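Local coordinates for protein D-alanyl transferase DltD (Enterococcus faecalis, PDB 6O93) that probably transfers D-alanine during D-alanylation of lipoteichoic acid, as an SGNH-hydrolase-like member of the DltD family in the Gram-positive cell envelope, at residues A[85-90]-A[277-282]; A[147-152]-A[162-167]. All blocks are in the same frame, centred on the assembly; numbering follows the deposited sequence.

Contact 1 (A[85-90]-A[277-282])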
ATOM      1  N   MET A  85      -0.467  -4.674   9.720  1.00 15.53           N
ATOM      2  CA  MET A  85      -0.390  -4.113  11.063  1.00 16.52           C
ATOM      3  C   MET A  85      -0.880  -2.671  11.095  1.00 14.84           C
ATOM      4  O   MET A  85      -1.465  -2.240  12.096  1.00 14.40           O
ATOM      5  CB  MET A  85       1.046  -4.202  11.586  1.00 18.89           C
ATOM      6  CG  MET A  85       1.191  -3.870  13.066  1.00 23.92           C
ATOM      7  SD  MET A  85       0.291  -5.011  14.147  1.00 28.69           S
ATOM      8  CE  MET A  85       1.158  -6.547  13.820  1.00 28.10           C
ATOM      9  N   VAL A  86      -0.655  -1.918  10.017  1.00 13.42           N
ATOM     10  CA  VAL A  86      -1.225  -0.578   9.904  1.00 13.36           C
ATOM     11  C   VAL A  86      -2.744  -0.649   9.977  1.00 14.50           C
ATOM     12  O   VAL A  86      -3.390   0.128  10.691  1.00 14.63           O
ATOM     13  CB  VAL A  86      -0.758   0.092   8.599  1.00 13.41           C
ATOM     14  CG1 VAL A  86      -1.517   1.394   8.357  1.00 13.52           C
ATOM     15  CG2 VAL A  86       0.741   0.341   8.634  1.00 11.68           C
ATOM     16  N   ILE A  87      -3.336  -1.588   9.235  1.00 16.03           N
ATOM     17  CA  ILE A  87      -4.789  -1.738   9.229  1.00 16.92           C
ATOM     18  C   ILE A  87      -5.286  -2.144  10.609  1.00 17.52           C
ATOM     19  O   ILE A  87      -6.236  -1.561  11.145  1.00 18.48           O
ATOM     20  CB  ILE A  87      -5.215  -2.759   8.158  1.00 17.05           C
ATOM     21  CG1 ILE A  87      -4.887  -2.231   6.761  1.00 17.25           C
ATOM     22  CG2 ILE A  87      -6.699  -3.072   8.285  1.00 17.51           C
ATOM     23  CD1 ILE A  87      -4.895  -3.295   5.683  1.00 17.15           C
ATOM     24  N   HIS A  88      -4.653  -3.158  11.203  1.00 16.98           N
ATOM     25  CA  HIS A  88      -5.081  -3.624  12.518  1.00 17.72           C
ATOM     26  C   HIS A  88      -5.024  -2.503  13.548  1.00 16.81           C
ATOM     27  O   HIS A  88      -5.908  -2.392  14.406  1.00 17.30           O
ATOM     28  CB  HIS A  88      -4.216  -4.803  12.967  1.00 18.87           C
ATOM     29  CG  HIS A  88      -4.592  -5.344  14.311  1.00 20.15           C
ATOM     30  ND1 HIS A  88      -5.522  -6.350  14.475  1.00 20.87           N
ATOM     31  CD2 HIS A  88      -4.177  -5.009  15.555  1.00 20.53           C
ATOM     32  CE1 HIS A  88      -5.657  -6.615  15.762  1.00 21.26           C
ATOM     33  NE2 HIS A  88      -4.852  -5.815  16.439  1.00 21.36           N
ATOM     34  N   SER A  89      -3.994  -1.657  13.478  1.00 17.10           N
ATOM     35  CA  SER A  89      -3.826  -0.600  14.467  1.00 17.60           C
ATOM     36  C   SER A  89      -4.899   0.473  14.360  1.00 18.78           C
ATOM     37  O   SER A  89      -5.080   1.242  15.308  1.00 17.84           O
ATOM     38  CB  SER A  89      -2.444   0.041  14.326  1.00 16.05           C
ATOM     39  OG  SER A  89      -2.338   0.767  13.117  1.00 15.18           O
ATOM     40  N   MET A  90      -5.611   0.546  13.233  1.00 20.09           N
ATOM     41  CA  MET A  90      -6.689   1.520  13.111  1.00 21.68           C
ATOM     42  C   MET A  90      -7.897   1.126  13.949  1.00 25.16           C
ATOM     43  O   MET A  90      -8.677   1.996  14.354  1.00 26.42           O
ATOM     44  CB  MET A  90      -7.091   1.678  11.645  1.00 20.68           C
ATOM     45  CG  MET A  90      -6.034   2.355  10.799  1.00 19.76           C
ATOM     46  SD  MET A  90      -6.505   2.496   9.069  1.00 20.17           S
ATOM     47  CE  MET A  90      -5.132   3.458   8.439  1.00 19.87           C
ATOM     48  N   GLN A 277      -2.618 -12.112   2.407  1.00 17.63           N
ATOM     49  CA  GLN A 277      -3.766 -12.698   3.091  1.00 17.28           C
ATOM     50  C   GLN A 277      -3.952 -12.082   4.471  1.00 17.02           C
ATOM     51  O   GLN A 277      -5.086 -11.878   4.920  1.00 17.95           O
ATOM     52  CB  GLN A 277      -3.589 -14.213   3.197  1.00 17.84           C
ATOM     53  CG  GLN A 277      -4.743 -14.933   3.882  1.00 19.00           C
ATOM     54  CD  GLN A 277      -6.047 -14.797   3.119  1.00 18.74           C
ATOM     55  OE1 GLN A 277      -6.081 -14.239   2.023  1.00 17.60           O
ATOM     56  NE2 GLN A 277      -7.126 -15.312   3.694  1.00 20.11           N
ATOM     57  N   ALA A 278      -2.850 -11.781   5.161  1.00 16.23           N
ATOM     58  CA  ALA A 278      -2.957 -11.162   6.477  1.00 16.40           C
ATOM     59  C   ALA A 278      -3.673  -9.821   6.392  1.00 16.94           C
ATOM     60  O   ALA A 278      -4.520  -9.505   7.236  1.00 16.27           O
ATOM     61  CB  ALA A 278      -1.569 -10.994   7.095  1.00 16.03           C
ATOM     62  N   ALA A 279      -3.351  -9.018   5.375  1.00 17.22           N
ATOM     63  CA  ALA A 279      -4.028  -7.738   5.203  1.00 18.36           C
ATOM     64  C   ALA A 279      -5.495  -7.937   4.850  1.00 18.11           C
ATOM     65  O   ALA A 279      -6.357  -7.175   5.305  1.00 19.26           O
ATOM     66  CB  ALA A 279      -3.321  -6.915   4.127  1.00 18.19           C
ATOM     67  N   LEU A 280      -5.800  -8.959   4.049  1.00 17.55           N
ATOM     68  CA  LEU A 280      -7.185  -9.222   3.671  1.00 17.81           C
ATOM     69  C   LEU A 280      -8.026  -9.620   4.879  1.00 20.46           C
ATOM     70  O   LEU A 280      -9.173  -9.178   5.016  1.00 20.27           O
ATOM     71  CB  LEU A 280      -7.235 -10.314   2.603  1.00 17.13           C
ATOM     72  CG  LEU A 280      -6.618  -9.963   1.249  1.00 16.99           C
ATOM     73  CD1 LEU A 280      -6.612 -11.186   0.342  1.00 18.16           C
ATOM     74  CD2 LEU A 280      -7.366  -8.809   0.595  1.00 16.34           C
ATOM     75  N   GLU A 281      -7.477 -10.457   5.764  1.00 21.74           N
ATOM     76  CA  GLU A 281      -8.226 -10.857   6.951  1.00 23.48           C
ATOM     77  C   GLU A 281      -8.505  -9.659   7.854  1.00 22.19           C
ATOM     78  O   GLU A 281      -9.601  -9.540   8.412  1.00 23.17           O
ATOM     79  CB  GLU A 281      -7.468 -11.944   7.717  1.00 26.45           C
ATOM     80  CG  GLU A 281      -8.121 -12.312   9.050  1.00 31.38           C
ATOM     81  CD  GLU A 281      -7.651 -13.647   9.604  1.00 34.81           C
ATOM     82  OE1 GLU A 281      -6.973 -14.402   8.875  1.00 35.21           O
ATOM     83  OE2 GLU A 281      -7.963 -13.943  10.776  1.00 37.53           O
ATOM     84  N   GLN A 282      -7.530  -8.759   8.006  1.00 20.51           N
ATOM     85  CA  GLN A 282      -7.749  -7.571   8.826  1.00 21.29           C
ATOM     86  C   GLN A 282      -8.840  -6.687   8.233  1.00 19.68           C
ATOM     87  O   GLN A 282      -9.666  -6.130   8.967  1.00 18.89           O
ATOM     88  CB  GLN A 282      -6.447  -6.780   8.973  1.00 21.50           C
ATOM     89  CG  GLN A 282      -5.345  -7.519   9.715  1.00 22.80           C
ATOM     90  CD  GLN A 282      -5.719  -7.845  11.151  1.00 24.55           C
ATOM     91  OE1 GLN A 282      -6.357  -7.048  11.838  1.00 25.68           O
ATOM     92  NE2 GLN A 282      -5.325  -9.026  11.607  1.00 25.48           N
TER

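Contact 2 (A[147-152]-A[162-167])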
ATOM      1  N   ARG A 147       5.464 -15.076  10.933  1.00 19.77           N
ATOM      2  CA  ARG A 147       6.238 -14.251  10.011  1.00 18.41           C
ATOM      3  C   ARG A 147       7.151 -13.288  10.759  1.00 17.30           C
ATOM      4  O   ARG A 147       8.313 -13.107  10.380  1.00 17.22           O
ATOM      5  CB  ARG A 147       5.301 -13.479   9.080  1.00 17.59           C
ATOM      6  CG  ARG A 147       4.512 -14.353   8.119  1.00 17.74           C
ATOM      7  CD  ARG A 147       5.376 -14.888   6.979  1.00 17.21           C
ATOM      8  NE  ARG A 147       5.830 -13.816   6.092  1.00 17.44           N
ATOM      9  CZ  ARG A 147       7.098 -13.582   5.755  1.00 16.98           C
ATOM     10  NH1 ARG A 147       8.084 -14.349   6.203  1.00 17.70           N
ATOM     11  NH2 ARG A 147       7.378 -12.571   4.944  1.00 16.52           N
ATOM     12  N   LEU A 148       6.645 -12.663  11.825  1.00 16.52           N
ATOM     13  CA  LEU A 148       7.430 -11.652  12.526  1.00 16.65           C
ATOM     14  C   LEU A 148       8.713 -12.240  13.102  1.00 15.07           C
ATOM     15  O   LEU A 148       9.754 -11.572  13.119  1.00 14.70           O
ATOM     16  CB  LEU A 148       6.594 -11.009  13.631  1.00 18.70           C
ATOM     17  CG  LEU A 148       5.441 -10.108  13.187  1.00 20.69           C
ATOM     18  CD1 LEU A 148       4.740  -9.529  14.404  1.00 21.74           C
ATOM     19  CD2 LEU A 148       5.921  -9.000  12.268  1.00 20.68           C
ATOM     20  N   THR A 149       8.666 -13.488  13.577  1.00 15.28           N
ATOM     21  CA  THR A 149       9.862 -14.115  14.126  1.00 17.14           C
ATOM     22  C   THR A 149      10.944 -14.337  13.080  1.00 18.87           C
ATOM     23  O   THR A 149      12.066 -14.700  13.447  1.00 20.13           O
ATOM     24  CB  THR A 149       9.529 -15.461  14.778  1.00 18.31           C
ATOM     25  OG1 THR A 149       9.003 -16.364  13.794  1.00 18.90           O
ATOM     26  CG2 THR A 149       8.524 -15.281  15.905  1.00 18.27           C
ATOM     27  N   LYS A 150      10.643 -14.139  11.799  1.00 20.36           N
ATOM     28  CA  LYS A 150      11.629 -14.336  10.748  1.00 22.74           C
ATOM     29  C   LYS A 150      12.485 -13.103  10.492  1.00 20.44           C
ATOM     30  O   LYS A 150      13.473 -13.204   9.758  1.00 21.11           O
ATOM     31  CB  LYS A 150      10.935 -14.746   9.444  1.00 26.52           C
ATOM     32  CG  LYS A 150      10.123 -16.034   9.543  1.00 29.90           C
ATOM     33  CD  LYS A 150      11.010 -17.240   9.824  1.00 32.92           C
ATOM     34  CE  LYS A 150      10.222 -18.544   9.763  1.00 35.83           C
ATOM     35  NZ  LYS A 150       9.201 -18.648  10.846  1.00 37.26           N
ATOM     36  N   PHE A 151      12.144 -11.944  11.086  1.00 18.41           N
ATOM     37  CA  PHE A 151      12.843 -10.711  10.753  1.00 16.86           C
ATOM     38  C   PHE A 151      13.780 -10.274  11.874  1.00 15.76           C
ATOM     39  O   PHE A 151      13.418 -10.354  13.053  1.00 15.40           O
ATOM     40  CB  PHE A 151      11.842  -9.591  10.453  1.00 16.36           C
ATOM     41  CG  PHE A 151      11.011  -9.857   9.237  1.00 16.19           C
ATOM     42  CD1 PHE A 151      11.481  -9.524   7.978  1.00 16.52           C
ATOM     43  CD2 PHE A 151       9.778 -10.470   9.346  1.00 15.81           C
ATOM     44  CE1 PHE A 151      10.727  -9.782   6.854  1.00 16.19           C
ATOM     45  CE2 PHE A 151       9.022 -10.731   8.224  1.00 15.86           C
ATOM     46  CZ  PHE A 151       9.498 -10.388   6.977  1.00 16.14           C
ATOM     47  N   PRO A 152      14.989  -9.805  11.539  1.00 15.79           N
ATOM     48  CA  PRO A 152      15.939  -9.434  12.604  1.00 15.67           C
ATOM     49  C   PRO A 152      15.428  -8.346  13.534  1.00 14.91           C
ATOM     50  O   PRO A 152      15.745  -8.368  14.728  1.00 14.43           O
ATOM     51  CB  PRO A 152      17.178  -8.971  11.822  1.00 16.30           C
ATOM     52  CG  PRO A 152      17.062  -9.626  10.492  1.00 16.85           C
ATOM     53  CD  PRO A 152      15.598  -9.713  10.201  1.00 16.36           C
ATOM     54  N   GLU A 162       9.471 -14.351  22.714  1.00 22.10           N
ATOM     55  CA  GLU A 162       8.860 -15.330  23.606  1.00 24.07           C
ATOM     56  C   GLU A 162       7.341 -15.292  23.500  1.00 22.92           C
ATOM     57  O   GLU A 162       6.684 -16.340  23.519  1.00 24.67           O
ATOM     58  CB  GLU A 162       9.317 -15.073  25.041  1.00 26.21           C
ATOM     59  CG  GLU A 162      10.799 -15.343  25.251  1.00 29.57           C
ATOM     60  CD  GLU A 162      11.298 -14.931  26.623  1.00 32.11           C
ATOM     61  OE1 GLU A 162      10.694 -14.030  27.247  1.00 32.25           O
ATOM     62  OE2 GLU A 162      12.304 -15.515  27.076  1.00 33.86           O
ATOM     63  N   THR A 163       6.767 -14.095  23.376  1.00 20.46           N
ATOM     64  CA  THR A 163       5.322 -13.981  23.218  1.00 19.56           C
ATOM     65  C   THR A 163       4.864 -14.579  21.893  1.00 20.01           C
ATOM     66  O   THR A 163       3.854 -15.291  21.841  1.00 20.12           O
ATOM     67  CB  THR A 163       4.902 -12.515  23.319  1.00 18.85           C
ATOM     68  OG1 THR A 163       5.317 -11.982  24.583  1.00 18.32           O
ATOM     69  CG2 THR A 163       3.388 -12.376  23.178  1.00 19.42           C
ATOM     70  N   LEU A 164       5.592 -14.304  20.808  1.00 20.16           N
ATOM     71  CA  LEU A 164       5.204 -14.840  19.508  1.00 21.75           C
ATOM     72  C   LEU A 164       5.305 -16.358  19.478  1.00 23.65           C
ATOM     73  O   LEU A 164       4.552 -17.016  18.748  1.00 24.04           O
ATOM     74  CB  LEU A 164       6.070 -14.226  18.406  1.00 20.75           C
ATOM     75  CG  LEU A 164       5.960 -12.708  18.251  1.00 19.92           C
ATOM     76  CD1 LEU A 164       6.845 -12.224  17.117  1.00 20.25           C
ATOM     77  CD2 LEU A 164       4.513 -12.285  18.029  1.00 19.49           C
ATOM     78  N   ALA A 165       6.221 -16.935  20.259  1.00 25.15           N
ATOM     79  CA  ALA A 165       6.316 -18.389  20.332  1.00 28.14           C
ATOM     80  C   ALA A 165       5.051 -18.990  20.930  1.00 29.94           C
ATOM     81  O   ALA A 165       4.561 -20.022  20.456  1.00 31.20           O
ATOM     82  CB  ALA A 165       7.541 -18.797  21.149  1.00 28.72           C
ATOM     83  N   ASN A 166       4.507 -18.361  21.975  1.00 31.03           N
ATOM     84  CA  ASN A 166       3.277 -18.864  22.579  1.00 33.83           C
ATOM     85  C   ASN A 166       2.102 -18.749  21.615  1.00 32.35           C
ATOM     86  O   ASN A 166       1.265 -19.655  21.540  1.00 34.86           O
ATOM     87  CB  ASN A 166       2.984 -18.115  23.877  1.00 37.12           C
ATOM     88  CG  ASN A 166       4.058 -18.326  24.927  1.00 40.71           C
ATOM     89  OD1 ASN A 166       4.819 -19.293  24.870  1.00 42.59           O
ATOM     90  ND2 ASN A 166       4.123 -17.420  25.895  1.00 40.92           N
ATOM     91  N   LEU A 167       2.020 -17.642  20.872  1.00 28.10           N
ATOM     92  CA  LEU A 167       0.951 -17.491  19.890  1.00 26.84           C
ATOM     93  C   LEU A 167       0.965 -18.637  18.888  1.00 28.59           C
ATOM     94  O   LEU A 167      -0.079 -19.229  18.587  1.00 28.92           O
ATOM     95  CB  LEU A 167       1.085 -16.151  19.166  1.00 23.94           C
ATOM     96  CG  LEU A 167       0.199 -15.011  19.673  1.00 22.74           C
ATOM     97  CD1 LEU A 167       0.596 -14.588  21.082  1.00 22.67           C
ATOM     98  CD2 LEU A 167       0.266 -13.838  18.711  1.00 20.80           C
TER

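Contact 1 (A[85-90]-A[277-282])
Ile87 lies against Gln282 and Ala279, touching each with a different branch. Its CG2 methyl, anti to the backbone N, rests on Gln282 CB at 3.8 Å, while CD1, at the end of the longer branch, reaches back to Ala279 CB at 4.2 Å. The apolar half of the contact is therefore built from one branched side chain set over the small alanine and the aliphatic root of the glutamine.

The polar half comes from the next residue along. His88 carries its ring anti to the backbone N, with ND1 at the edge facing the amide of Gln282. Gln282 has CG beside its backbone N and bends at chi2 (-62°), bringing OE1 to 2.9 Å from His88 ND1. The bond is moderately bent, with an N-H...O angle of 150°. OE1 lies in the imidazole plane, whereas ND1 stands above the amide plane and off the carbonyl lone pairs; ring and amide planes are 71° apart. OE1 also comes within 3.3 Å of His88 CB. An edge-to-face contact with Trp130 provides a further neighbour for the imidazole.

The two helices, 80-90 and 272-285, run nearly parallel here, with local axes 9.0 Å apart. In this three-layer alpha/beta fold, Ile87 also touches Phe44 of strand 40-44, so helix 80-90 packs on the parallel sheet as well as on its neighbour.

With OE1 as acceptor, the geometry is consistent with a proton on ND1. The hydrogen bond, together with Trp130, should restrict rotation of the imidazole, and it gives both ND1 and OE1 a polar partner beside a mainly aliphatic interface.

Contact 2 (A[147-152]-A[162-167])
Apolar contact accounts for all the touching between these segments: Leu164 of helix 158-168 meets Leu148 of helix 139-148 and Thr149, the next residue. Its CD1 methyl lies 3.7 Å from Leu148 CB and equally close to Thr149 CG2, so one methyl bears on two consecutive residues. Lower on the leucine, CB makes a second 3.7 Å contact with Thr149 CG2. The two side chains lie alongside each other, pointing opposite ways, with CG2 against both CB and CD1.

Polar interactions stay on the 147-152 side of the contact. The Thr149 torsion (chi1 62°) turns CG2 to the leucine, and OG1 is hydrogen-bonded back to the carbonyl oxygen of Gln146. Thr149 itself lies in a type I beta turn from Leu148 to Phe151, with Phe151 N bonded to Leu148 O at 3.2 Å. Phe151 then occupies the N-cap position of helix 152-155.

Aromatic neighbours extend the packing: Leu148 also touches Trp130 and Phe118, and Phe151 stacks with Phe118.

No hydrogen bond crosses between the segments, so their direct association rests on van der Waals contact, with the threonine contributing its methyl across the interface while its hydroxyl is bonded to the backbone carbonyl of Gln146, three residues earlier.

Both contacts are largely buried; contact 1 joins two helices, whereas contact 2 sets a helix against the turn region after helix 139-148 and lies further out, with Thr149 partly exposed. The centre of contact 1 lies about 11 Å from the centre of the chain, beside the parallel sheet; that of contact 2 lies about 23 Å from it, in a helical region nested within the 187-residue loop that contact 1 closes. The two contact centres are about 17 Å apart. Trp130 of helix 124-132 connects their surroundings, meeting His88 and Leu148. A directional hydrogen bond supplements apolar packing in contact 1; contact 2 relies on aliphatic van der Waals contacts alone.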